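Local coordinates for FHA domain-containing protein FhaA (Mycobacterium tuberculosis, PDB 3PO8), which regulates cell growth and peptidoglycan synthesis by binding MviN, and recognises phosphorylated MviN and PknB through the FHA domain described here, at residues 46-51 against 57-62; 67-70 against 76-79; 25-28 against 34-37; 6-11 against 16-21; 83-86 against 91-94. One frame throughout, in Å; residues are numbered along the deposited sequence.

Contact 1 (46-51 against 57-62); sequences HLEIRW and LLADLN
Strands 47-51 and 57-60 run antiparallel, their axes 4.6 Å apart at closest approach and their N-to-C directions 160° apart. Glu48 and Ala59 form a hydrogen-bonded pair, with Glu48 N to Ala59 O at 2.9 Å and Ala59 N to Glu48 O at 2.8 Å. Arg50 and Leu57 form the next such pair. Past the strand end, Leu61 N donates to His46 O at 2.9 Å.

Leu47, Ile49 and Leu58 share the buried face. Leu47 CD1 and CD2 both lie 4.1 Å from Leu58 CD1. The hairpin belongs to the mixed sheet of the FHA beta sandwich, and this face turns to the other sheet, where Ile85 meets Leu47 and Leu58. His46 and Leu47 both face Ile27, a classic beta bulge.

On the other face Arg50 bends at chi3 (-53°). Its NH1 comes within 3.8 Å of Ala59 CB and donates to Glu48 OE2 at 2.7 Å. The carboxylate is met from above its plane, while the guanidinium is met in plane. Arg50 NH2 has a second acid, Glu76. At the hairpin end, His46 ND1 hydrogen-bonds to Ser43 N and NE2 to Gly66 O, while Asp60 OD2 bonds to Ser63 OG and Thr67 OG1.

Contact 2 (67-70 against 76-79); sequences TTVN and EWQL
Val69 places CG1 opposite its backbone N (chi1 -177°), and Trp77 does the same with CG (chi1 179°), which brings the valine onto one face of the indole. The two side chains come from different sheets of the FHA beta sandwich. Strand 68-69 belongs to the antiparallel sheet, and strand 76-78 is an outermost strand of the mixed sheet. No hydrogen bond links the two segments.

The contact is a CH-pi interaction. Val69 CG1 is 3.8 Å from the centroid of the five-membered ring of Trp77 and 27° off the ring normal. Its nearest ring atom is Trp77 NE1, at 3.4 Å. Val69 CB sits over the centre of the indole as a whole. Val69 CG2 meets the ring further along, with Trp77 CG 4.0 Å away. The valine thus lies across the indole with both methyls in contact, rather than resting on a single point.

The indole N-H is satisfied elsewhere, because Trp77 NE1 donates to Asp83 OD2. Asp83 OD1 accepts from Asn70 ND2, and Asn70 OD1 accepts from Val84 N. One carboxylate therefore ties down both the tryptophan and the asparagine that follows Val69. This should limit rotation of the indole.

Leu79 adds a smaller apolar contact. Its backbone lies farther off, but the side chain reaches in, and its CD2 touches Val69 CG1 at 4.3 Å. Asn70 ND2 comes within 4.3 Å of Trp77 CZ2.

Contact 3 (25-28 against 34-37); sequences NIIG and QFRL
Ile26 O accepts from two consecutive amides, Phe35 N at 3.1 Å and, weakly, Gln34 N at 2.8 Å. The first bond is the straighter, with an angle of 167° at its hydrogen; the second is bent to 123°. The N-H of the same isoleucine is held by the Gln34 side chain. Gln34 OE1 lies 2.8 Å from Ile26 N, which sits in the plane of the amide on a lone pair of the oxygen. The glutamine chain bends at chi2 (75°), and this turns its amide back to the strand edge. The side chain thus supplies the acceptor one step before the backbone pairing starts.

Further on, Gly28 N donates to Phe35 O, and Leu37 N donates to Gly28 O at 2.8 Å. Strands 23-28 and 35-36 run parallel, with Ile27 beside Phe35 and Gly28 beside Arg36.

Ile27 and Phe35 point the same way, side by side. Ile27 CG1 lies at the edge of the phenyl ring and touches Phe35 CB at 4.0 Å. Ile27 CG2 meets Leu37 CD1 at 3.9 Å. The other methyl, Leu37 CD2, sits over the centre of one face of the Phe35 ring, 4.2 Å above its plane. Ile92 and Leu8, from the opposite sheet, touch both Ile27 and Phe35. Tyr18 also meets the phenyl ring, the two planes close to parallel. Strand 35-36, paired in parallel with 23-28, forms one edge of the mixed sheet of the FHA beta sandwich.

Contact 4 (6-11 against 16-21); sequences VTLQLD and RTYQLR
Four backbone hydrogen bonds join residues 6-10 to residues 16-20. Leu8 and Tyr18 form a hydrogen-bonded antiparallel pair, with Leu8 N to Tyr18 O at 2.7 Å and Tyr18 N to Leu8 O at 2.8 Å. Leu10 N donates to Arg16 O, and Leu20 N donates to Val6 O. A water extends the pairing at the far end. It accepts from Val6 N at 3.0 Å and donates to Leu20 O at 2.8 Å.

Apolar contacts lie on the inner face. Leu20 CD1 reaches Val6 CB at 3.6 Å, and its other methyl, CD2, meets Leu8 CD1 at 3.9 Å. The Leu8 and Leu20 side chains cross at about a right angle. Leu8 CD1 also lies at the edge of the Tyr18 ring, near its plane, and the two side chains point the same way. This is a beta hairpin at one edge of the antiparallel sheet of the FHA sandwich. Leu8 and Leu20 touch Ile49 of the other sheet.

Mixed contacts involve polar side chains. Arg16 bends at chi3 (60°) and runs beside Leu10, so that NH2 comes to 3.5 Å from Leu10 CD1. That nitrogen donates to Arg36 O. Tyr18 OH is hydrogen-bonded to Asn25 OD1. On the outer face Gln9 and Thr17 cross: Gln9 CG lies 3.7 Å from Thr17 OG1. Gly15 O is the hydrogen-bond partner of both Gln9 NE2 and Thr17 OG1, while Gln9 OE1 accepts from Arg95 NH1.

Contact 5 (83-86 against 91-94); sequences DVIR and EIIV
Arg86 and Glu91 pair across the hairpin of strands 84-87 and 90-98, which lies within the antiparallel sheet of the FHA sandwich. From CB the arginine sets CG opposite its carbonyl carbon (chi1 -70°) and then runs extended to NE. Arg86 CG passes Glu91 CG at 4.0 Å. Arg86 CD comes equally near to Glu91 OE2. Arg86 NE makes the salt bridge, donating to Glu91 OE2 at 3.1 Å with an angle of 164° at the hydrogen. Beyond it, Arg86 NH2 stays 3.8 Å from both Glu91 OE1 and OE2, so the hydrogen bond across the pair is that of NE.

The two charged groups are nearly perpendicular, their planes 85° apart. The acid oxygen lies at the guanidinium edge, in its plane, but NE approaches from above the carboxylate plane. Val84, two residues back on the same strand, packs its CG1 against one face of the guanidinium, offset toward the rim.

Backbone bonds hold the strands together. Ile85 and Ile92 form the hydrogen-bonded pair, each amide donating to the other's carbonyl oxygen. Val94 N donates to Asp83 O.

Ile85 and Ile92 turn to the opposite face, toward the sandwich interior. Ile85 CB and Ile92 CB lie 4.2 Å apart. Ile92 packs on Leu8 and Leu10 of the neighbouring strand. Val94 also borders this face, where its CG2 meets Ile85 CD1 at 3.6 Å.

The five contacts make up much of the two-sheet FHA sandwich. Contacts 1 and 3 lie in the mixed sheet, joined where Ile49 N meets Asn25 O at 2.8 Å. Contacts 4 and 5 lie in the antiparallel sheet, joined by Gln9 O and Ile93 N at 2.9 Å. Contact 2 bridges the sheets: Leu58 N meets Trp77 O, and Asn70 N meets Val84 O. Between the sheets, Leu58 CD1 of contact 1 touches Ile85 CD1 of contact 5 at 3.7 Å. Contacts 2 and 3 do not touch, their centres about 15 Å apart. Loops at one end of FHA domains generally bind the phosphothreonine peptide, here probably those after strands 23-28, 35-36 and 56-60.

Contact 1 (46-51 against 57-62)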
# COMPACT_ATOMS: atom_id res chain seq x y z
N HIS A 46 -1.47 -9.40 0.03
CA HIS A 46 -0.70 -9.08 1.22
C HIS A 46 -1.35 -8.07 2.12
O HIS A 46 -1.41 -8.25 3.35
CB HIS A 46 0.69 -8.61 0.83
CG HIS A 46 1.66 -8.54 1.97
ND1 HIS A 46 2.71 -9.42 2.09
CD2 HIS A 46 1.78 -7.66 2.98
CE1 HIS A 46 3.41 -9.11 3.16
NE2 HIS A 46 2.87 -8.04 3.73
N LEU A 47 -1.80 -6.96 1.54
CA LEU A 47 -2.52 -5.97 2.28
C LEU A 47 -3.55 -5.35 1.38
O LEU A 47 -3.46 -5.46 0.17
CB LEU A 47 -1.59 -4.92 2.91
CG LEU A 47 -0.79 -4.06 1.95
CD1 LEU A 47 -1.59 -2.84 1.48
CD2 LEU A 47 0.51 -3.55 2.59
N GLU A 48 -4.55 -4.73 2.00
CA GLU A 48 -5.53 -3.95 1.30
C GLU A 48 -5.48 -2.53 1.79
O GLU A 48 -5.22 -2.29 2.95
CB GLU A 48 -6.93 -4.54 1.48
CG GLU A 48 -7.64 -4.25 2.74
CD GLU A 48 -9.16 -4.54 2.67
OE1 GLU A 48 -9.79 -4.52 1.56
OE2 GLU A 48 -9.72 -4.76 3.76
N ILE A 49 -5.73 -1.59 0.89
CA ILE A 49 -5.94 -0.21 1.27
C ILE A 49 -7.33 0.15 0.80
O ILE A 49 -7.64 0.05 -0.39
CB ILE A 49 -4.92 0.77 0.71
CG1 ILE A 49 -3.52 0.41 1.23
CG2 ILE A 49 -5.26 2.18 1.14
CD1 ILE A 49 -2.34 1.10 0.57
N ARG A 50 -8.17 0.55 1.75
CA ARG A 50 -9.55 0.94 1.50
C ARG A 50 -9.63 2.45 1.41
O ARG A 50 -9.21 3.12 2.33
CB ARG A 50 -10.42 0.39 2.60
CG ARG A 50 -10.37 -1.14 2.62
CD ARG A 50 -11.42 -1.80 3.49
NE ARG A 50 -11.43 -1.29 4.84
CZ ARG A 50 -10.82 -1.84 5.89
NH1 ARG A 50 -10.10 -2.94 5.77
NH2 ARG A 50 -10.91 -1.27 7.08
N TRP A 51 -10.16 2.96 0.31
CA TRP A 51 -10.17 4.39 0.05
C TRP A 51 -11.58 4.88 -0.26
O TRP A 51 -12.25 4.31 -1.10
CB TRP A 51 -9.26 4.66 -1.15
CG TRP A 51 -9.19 6.08 -1.62
CD1 TRP A 51 -9.50 6.52 -2.87
CD2 TRP A 51 -8.74 7.22 -0.89
NE1 TRP A 51 -9.29 7.87 -2.95
CE2 TRP A 51 -8.80 8.32 -1.76
CE3 TRP A 51 -8.29 7.43 0.43
CZ2 TRP A 51 -8.45 9.60 -1.35
CZ3 TRP A 51 -7.91 8.70 0.82
CH2 TRP A 51 -8.01 9.78 -0.07
N LEU A 57 -7.48 3.53 4.66
CA LEU A 57 -7.28 2.55 5.72
C LEU A 57 -6.55 1.34 5.18
O LEU A 57 -7.03 0.64 4.28
CB LEU A 57 -8.61 2.10 6.30
CG LEU A 57 -9.45 3.20 6.91
CD1 LEU A 57 -10.73 2.56 7.39
CD2 LEU A 57 -8.73 3.87 8.05
N LEU A 58 -5.39 1.07 5.74
CA LEU A 58 -4.59 -0.08 5.38
C LEU A 58 -4.89 -1.27 6.29
O LEU A 58 -5.02 -1.11 7.49
CB LEU A 58 -3.10 0.28 5.45
CG LEU A 58 -2.09 -0.83 5.16
CD1 LEU A 58 -0.85 -0.22 4.48
CD2 LEU A 58 -1.72 -1.61 6.41
N ALA A 59 -4.96 -2.47 5.75
CA ALA A 59 -5.15 -3.68 6.54
C ALA A 59 -4.25 -4.79 6.02
O ALA A 59 -4.29 -5.12 4.83
CB ALA A 59 -6.60 -4.12 6.49
N ASP A 60 -3.43 -5.38 6.89
CA ASP A 60 -2.68 -6.55 6.56
C ASP A 60 -3.65 -7.70 6.38
O ASP A 60 -4.55 -7.86 7.19
CB ASP A 60 -1.69 -6.88 7.67
CG ASP A 60 -0.86 -8.10 7.35
OD1 ASP A 60 -1.27 -9.21 7.74
OD2 ASP A 60 0.18 -7.96 6.68
N LEU A 61 -3.49 -8.48 5.32
CA LEU A 61 -4.42 -9.58 5.01
C LEU A 61 -3.87 -10.90 5.48
O LEU A 61 -3.71 -11.82 4.68
CB LEU A 61 -4.70 -9.62 3.50
CG LEU A 61 -5.39 -8.40 2.93
CD1 LEU A 61 -5.48 -8.44 1.42
CD2 LEU A 61 -6.79 -8.27 3.55
N ASN A 62 -3.55 -10.98 6.77
CA ASN A 62 -2.99 -12.19 7.37
C ASN A 62 -1.80 -12.66 6.55
O ASN A 62 -1.67 -13.86 6.22
CB ASN A 62 -4.07 -13.27 7.44
CG ASN A 62 -3.65 -14.45 8.28
OD1 ASN A 62 -2.79 -14.33 9.16
ND2 ASN A 62 -4.26 -15.60 8.03

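Contact 2 (67-70 against 76-79)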
# COMPACT_ATOMS: atom_id res chain seq x y z
N THR A 67 3.26 -6.68 7.76
CA THR A 67 3.36 -5.36 7.17
C THR A 67 3.76 -4.39 8.27
O THR A 67 3.31 -4.51 9.39
CB THR A 67 2.00 -4.92 6.56
OG1 THR A 67 1.60 -5.86 5.57
CG2 THR A 67 2.07 -3.54 5.94
N THR A 68 4.61 -3.43 7.94
CA THR A 68 4.87 -2.31 8.85
C THR A 68 4.59 -0.99 8.18
O THR A 68 4.66 -0.86 6.96
CB THR A 68 6.30 -2.26 9.41
OG1 THR A 68 7.23 -1.99 8.36
CG2 THR A 68 6.68 -3.56 10.04
N VAL A 69 4.23 -0.02 8.99
CA VAL A 69 4.13 1.37 8.53
C VAL A 69 4.99 2.21 9.46
O VAL A 69 4.85 2.12 10.68
CB VAL A 69 2.68 1.90 8.49
CG1 VAL A 69 2.65 3.36 7.93
CG2 VAL A 69 1.79 1.00 7.67
N ASN A 70 5.91 2.96 8.86
CA ASN A 70 6.87 3.77 9.61
C ASN A 70 7.58 2.89 10.63
O ASN A 70 7.78 3.29 11.79
CB ASN A 70 6.19 4.97 10.25
CG ASN A 70 5.55 5.88 9.22
OD1 ASN A 70 5.93 5.89 8.04
ND2 ASN A 70 4.58 6.67 9.65
N GLU A 76 -4.51 -3.07 11.17
CA GLU A 76 -5.04 -1.91 10.45
C GLU A 76 -4.37 -0.60 10.84
O GLU A 76 -3.90 -0.42 11.94
CB GLU A 76 -6.56 -1.80 10.57
CG GLU A 76 -7.26 -3.03 10.07
CD GLU A 76 -8.64 -2.80 9.45
OE1 GLU A 76 -9.13 -1.64 9.40
OE2 GLU A 76 -9.24 -3.81 9.00
N TRP A 77 -4.32 0.33 9.90
CA TRP A 77 -3.60 1.59 10.07
C TRP A 77 -4.24 2.65 9.21
O TRP A 77 -4.57 2.38 8.07
CB TRP A 77 -2.15 1.39 9.66
CG TRP A 77 -1.29 2.59 9.75
CD1 TRP A 77 -1.19 3.59 8.84
CD2 TRP A 77 -0.40 2.92 10.81
NE1 TRP A 77 -0.28 4.53 9.26
CE2 TRP A 77 0.21 4.15 10.48
CE3 TRP A 77 -0.05 2.31 12.02
CZ2 TRP A 77 1.16 4.75 11.29
CZ3 TRP A 77 0.88 2.92 12.82
CH2 TRP A 77 1.47 4.12 12.45
N GLN A 78 -4.46 3.84 9.75
CA GLN A 78 -4.96 4.93 8.94
C GLN A 78 -3.78 5.70 8.37
O GLN A 78 -2.99 6.23 9.14
CB GLN A 78 -5.85 5.85 9.75
CG GLN A 78 -6.43 6.97 8.92
CD GLN A 78 -7.49 7.74 9.59
OE1 GLN A 78 -8.36 7.16 10.24
NE2 GLN A 78 -7.47 9.06 9.42
N LEU A 79 -3.66 5.72 7.05
CA LEU A 79 -2.50 6.26 6.40
C LEU A 79 -2.54 7.78 6.42
O LEU A 79 -3.62 8.39 6.36
CB LEU A 79 -2.40 5.74 4.97
CG LEU A 79 -2.02 4.28 4.79
CD1 LEU A 79 -2.30 3.85 3.40
CD2 LEU A 79 -0.53 4.03 5.10

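Contact 3 (25-28 against 34-37)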
# COMPACT_ATOMS: atom_id res chain seq x y z
N ASN A 25 -8.19 -1.75 -2.55
CA ASN A 25 -7.00 -1.79 -3.40
C ASN A 25 -6.03 -2.80 -2.82
O ASN A 25 -5.47 -2.54 -1.76
CB ASN A 25 -6.31 -0.42 -3.42
CG ASN A 25 -7.17 0.69 -3.98
OD1 ASN A 25 -7.04 1.05 -5.14
ND2 ASN A 25 -8.06 1.23 -3.15
N ILE A 26 -5.86 -3.93 -3.49
CA ILE A 26 -5.03 -5.00 -2.96
C ILE A 26 -3.61 -4.90 -3.48
O ILE A 26 -3.37 -4.73 -4.66
CB ILE A 26 -5.60 -6.40 -3.37
CG1 ILE A 26 -7.04 -6.54 -2.85
CG2 ILE A 26 -4.67 -7.56 -2.95
CD1 ILE A 26 -7.20 -6.61 -1.36
N ILE A 27 -2.65 -4.96 -2.55
CA ILE A 27 -1.24 -5.04 -2.88
C ILE A 27 -0.78 -6.45 -2.59
O ILE A 27 -1.06 -7.00 -1.53
CB ILE A 27 -0.41 -4.05 -2.05
CG1 ILE A 27 -0.85 -2.62 -2.28
CG2 ILE A 27 1.06 -4.19 -2.35
CD1 ILE A 27 -0.17 -1.69 -1.33
N GLY A 28 -0.05 -7.05 -3.52
CA GLY A 28 0.45 -8.40 -3.33
C GLY A 28 1.26 -8.84 -4.50
O GLY A 28 1.48 -8.07 -5.42
N GLN A 34 -4.18 -5.28 -7.33
CA GLN A 34 -4.24 -4.00 -8.02
C GLN A 34 -2.87 -3.38 -8.19
O GLN A 34 -2.61 -2.70 -9.18
CB GLN A 34 -5.17 -3.02 -7.28
CG GLN A 34 -6.66 -3.17 -7.64
CD GLN A 34 -7.32 -4.36 -7.03
OE1 GLN A 34 -7.13 -4.69 -5.86
NE2 GLN A 34 -8.14 -5.02 -7.83
N PHE A 35 -2.00 -3.57 -7.20
CA PHE A 35 -0.61 -3.13 -7.25
C PHE A 35 0.21 -4.38 -6.94
O PHE A 35 0.22 -4.88 -5.82
CB PHE A 35 -0.35 -2.01 -6.23
CG PHE A 35 0.95 -1.27 -6.42
CD1 PHE A 35 1.56 -1.12 -7.66
CD2 PHE A 35 1.53 -0.64 -5.34
CE1 PHE A 35 2.74 -0.39 -7.79
CE2 PHE A 35 2.69 0.11 -5.47
CZ PHE A 35 3.29 0.22 -6.70
N ARG A 36 0.84 -4.90 -7.98
CA ARG A 36 1.47 -6.21 -7.95
C ARG A 36 2.98 -6.05 -7.80
O ARG A 36 3.61 -5.33 -8.57
CB ARG A 36 1.12 -6.97 -9.22
CG ARG A 36 1.58 -8.41 -9.23
CD ARG A 36 1.21 -9.05 -10.53
NE ARG A 36 1.50 -10.48 -10.54
CZ ARG A 36 1.24 -11.27 -11.56
NH1 ARG A 36 0.64 -10.80 -12.62
NH2 ARG A 36 1.55 -12.56 -11.49
N LEU A 37 3.56 -6.71 -6.79
CA LEU A 37 4.99 -6.56 -6.45
C LEU A 37 5.76 -7.85 -6.73
O LEU A 37 5.37 -8.91 -6.27
CB LEU A 37 5.17 -6.18 -4.98
CG LEU A 37 4.44 -4.95 -4.47
CD1 LEU A 37 4.88 -4.54 -3.07
CD2 LEU A 37 4.56 -3.79 -5.39

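Contact 4 (6-11 against 16-21)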
# COMPACT_ATOMS: atom_id res chain seq x y z
N VAL A 6 -4.50 9.67 -3.45
CA VAL A 6 -3.37 9.06 -2.78
C VAL A 6 -2.58 8.25 -3.78
O VAL A 6 -3.15 7.47 -4.56
CB VAL A 6 -3.81 8.10 -1.64
CG1 VAL A 6 -2.57 7.40 -1.02
CG2 VAL A 6 -4.61 8.84 -0.57
N THR A 7 -1.27 8.45 -3.76
CA THR A 7 -0.35 7.64 -4.55
C THR A 7 0.55 6.82 -3.69
O THR A 7 0.95 7.20 -2.57
CB THR A 7 0.50 8.47 -5.52
OG1 THR A 7 1.23 9.47 -4.78
CG2 THR A 7 -0.36 9.11 -6.55
N LEU A 8 0.88 5.66 -4.23
CA LEU A 8 1.80 4.71 -3.63
C LEU A 8 2.97 4.62 -4.59
O LEU A 8 2.75 4.30 -5.77
CB LEU A 8 1.16 3.33 -3.54
CG LEU A 8 -0.20 3.20 -2.83
CD1 LEU A 8 -0.66 1.75 -2.80
CD2 LEU A 8 -0.09 3.78 -1.45
N GLN A 9 4.18 4.90 -4.15
CA GLN A 9 5.35 4.81 -5.02
C GLN A 9 6.38 3.84 -4.46
O GLN A 9 6.80 3.98 -3.30
CB GLN A 9 6.01 6.18 -5.21
CG GLN A 9 7.23 6.14 -6.09
CD GLN A 9 7.67 7.50 -6.54
OE1 GLN A 9 7.77 8.42 -5.74
NE2 GLN A 9 7.97 7.63 -7.83
N LEU A 10 6.76 2.84 -5.26
CA LEU A 10 7.78 1.89 -4.85
C LEU A 10 9.11 2.61 -4.77
O LEU A 10 9.47 3.38 -5.67
CB LEU A 10 7.89 0.74 -5.84
CG LEU A 10 7.06 -0.50 -5.59
CD1 LEU A 10 7.21 -1.44 -6.78
CD2 LEU A 10 7.51 -1.19 -4.32
N ASP A 11 9.86 2.35 -3.71
CA ASP A 11 11.14 3.01 -3.50
C ASP A 11 12.30 2.05 -3.79
O ASP A 11 13.26 1.94 -3.01
CB ASP A 11 11.22 3.56 -2.07
CG ASP A 11 12.35 4.56 -1.90
OD1 ASP A 11 12.85 5.06 -2.93
OD2 ASP A 11 12.76 4.82 -0.75
N ARG A 16 7.99 3.13 -9.74
CA ARG A 16 6.65 2.67 -10.12
C ARG A 16 5.59 3.09 -9.10
O ARG A 16 5.78 2.92 -7.89
CB ARG A 16 6.63 1.15 -10.28
CG ARG A 16 5.39 0.63 -10.93
CD ARG A 16 5.61 -0.75 -11.56
NE ARG A 16 6.03 -1.74 -10.59
CZ ARG A 16 5.24 -2.64 -10.02
NH1 ARG A 16 3.94 -2.70 -10.32
NH2 ARG A 16 5.76 -3.53 -9.18
N THR A 17 4.46 3.57 -9.61
CA THR A 17 3.45 4.25 -8.83
C THR A 17 2.07 3.67 -9.10
O THR A 17 1.76 3.25 -10.20
CB THR A 17 3.46 5.75 -9.18
OG1 THR A 17 4.72 6.31 -8.75
CG2 THR A 17 2.33 6.51 -8.53
N TYR A 18 1.25 3.65 -8.05
CA TYR A 18 -0.14 3.26 -8.13
C TYR A 18 -1.00 4.31 -7.43
O TYR A 18 -0.66 4.76 -6.32
CB TYR A 18 -0.32 1.91 -7.45
CG TYR A 18 -1.75 1.47 -7.40
CD1 TYR A 18 -2.38 0.97 -8.52
CD2 TYR A 18 -2.48 1.56 -6.23
CE1 TYR A 18 -3.71 0.56 -8.47
CE2 TYR A 18 -3.81 1.17 -6.17
CZ TYR A 18 -4.42 0.67 -7.28
OH TYR A 18 -5.74 0.26 -7.27
N GLN A 19 -2.07 4.71 -8.09
CA GLN A 19 -3.01 5.65 -7.53
C GLN A 19 -4.22 4.91 -6.98
O GLN A 19 -4.83 4.14 -7.68
CB GLN A 19 -3.45 6.67 -8.58
CG GLN A 19 -4.27 7.79 -8.00
CD GLN A 19 -4.32 9.01 -8.88
OE1 GLN A 19 -5.37 9.35 -9.40
NE2 GLN A 19 -3.19 9.67 -9.05
N LEU A 20 -4.57 5.19 -5.72
CA LEU A 20 -5.69 4.49 -5.11
C LEU A 20 -6.97 4.78 -5.86
O LEU A 20 -7.23 5.93 -6.26
CB LEU A 20 -5.91 4.85 -3.64
CG LEU A 20 -4.78 4.57 -2.67
CD1 LEU A 20 -5.25 4.84 -1.25
CD2 LEU A 20 -4.31 3.16 -2.80
N ARG A 21 -7.78 3.75 -6.01
CA ARG A 21 -9.14 3.89 -6.50
C ARG A 21 -10.10 3.77 -5.33
O ARG A 21 -9.78 3.18 -4.30
CB ARG A 21 -9.44 2.79 -7.51
CG ARG A 21 -8.47 2.73 -8.69
CD ARG A 21 -8.76 1.58 -9.65
NE ARG A 21 -7.61 0.70 -9.87
CZ ARG A 21 -7.67 -0.53 -10.39
NH1 ARG A 21 -8.84 -1.06 -10.76
NH2 ARG A 21 -6.56 -1.24 -10.54
O HOH W 1 -6.54 8.36 -5.14

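Contact 5 (83-86 against 91-94)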
# COMPACT_ATOMS: atom_id res chain seq x y z
N ASP A 83 3.71 8.43 4.92
CA ASP A 83 3.89 7.11 5.53
C ASP A 83 4.66 6.20 4.60
O ASP A 83 4.55 6.30 3.38
CB ASP A 83 2.56 6.47 5.89
CG ASP A 83 1.93 7.06 7.15
OD1 ASP A 83 2.56 7.88 7.86
OD2 ASP A 83 0.77 6.66 7.47
N VAL A 84 5.48 5.35 5.19
CA VAL A 84 6.26 4.39 4.44
C VAL A 84 5.84 2.99 4.84
O VAL A 84 5.96 2.58 6.02
CB VAL A 84 7.77 4.60 4.60
CG1 VAL A 84 8.54 3.58 3.80
CG2 VAL A 84 8.14 6.02 4.13
N ILE A 85 5.27 2.28 3.86
CA ILE A 85 4.82 0.90 4.07
C ILE A 85 5.94 -0.06 3.71
O ILE A 85 6.53 0.07 2.66
CB ILE A 85 3.59 0.58 3.20
CG1 ILE A 85 2.47 1.59 3.44
CG2 ILE A 85 3.14 -0.87 3.48
CD1 ILE A 85 1.50 1.62 2.30
N ARG A 86 6.24 -1.03 4.57
CA ARG A 86 7.22 -2.05 4.25
C ARG A 86 6.60 -3.42 4.28
O ARG A 86 5.86 -3.77 5.19
CB ARG A 86 8.41 -1.99 5.18
CG ARG A 86 9.23 -0.76 4.91
CD ARG A 86 10.39 -0.61 5.88
NE ARG A 86 11.16 0.58 5.54
CZ ARG A 86 10.93 1.82 5.98
NH1 ARG A 86 9.95 2.09 6.84
NH2 ARG A 86 11.71 2.82 5.56
N GLU A 91 9.45 -1.29 -0.24
CA GLU A 91 9.11 -0.07 0.50
C GLU A 91 8.24 0.77 -0.39
O GLU A 91 8.58 1.02 -1.53
CB GLU A 91 10.36 0.72 0.89
CG GLU A 91 11.39 -0.08 1.66
CD GLU A 91 12.46 0.81 2.29
OE1 GLU A 91 12.56 2.00 1.90
OE2 GLU A 91 13.20 0.32 3.17
N ILE A 92 7.10 1.21 0.15
CA ILE A 92 6.16 2.04 -0.58
C ILE A 92 5.93 3.35 0.14
O ILE A 92 5.57 3.37 1.32
CB ILE A 92 4.84 1.32 -0.73
CG1 ILE A 92 5.01 0.10 -1.63
CG2 ILE A 92 3.77 2.26 -1.29
CD1 ILE A 92 3.83 -0.84 -1.68
N ILE A 93 6.13 4.46 -0.56
CA ILE A 93 5.91 5.79 -0.02
C ILE A 93 4.50 6.25 -0.37
O ILE A 93 4.09 6.21 -1.53
CB ILE A 93 6.93 6.81 -0.60
CG1 ILE A 93 8.37 6.30 -0.36
CG2 ILE A 93 6.73 8.18 0.02
CD1 ILE A 93 9.43 6.99 -1.19
N VAL A 94 3.77 6.69 0.64
CA VAL A 94 2.38 7.11 0.48
C VAL A 94 2.36 8.63 0.43
O VAL A 94 2.92 9.28 1.30
CB VAL A 94 1.53 6.64 1.68
CG1 VAL A 94 0.10 7.16 1.55
CG2 VAL A 94 1.56 5.14 1.79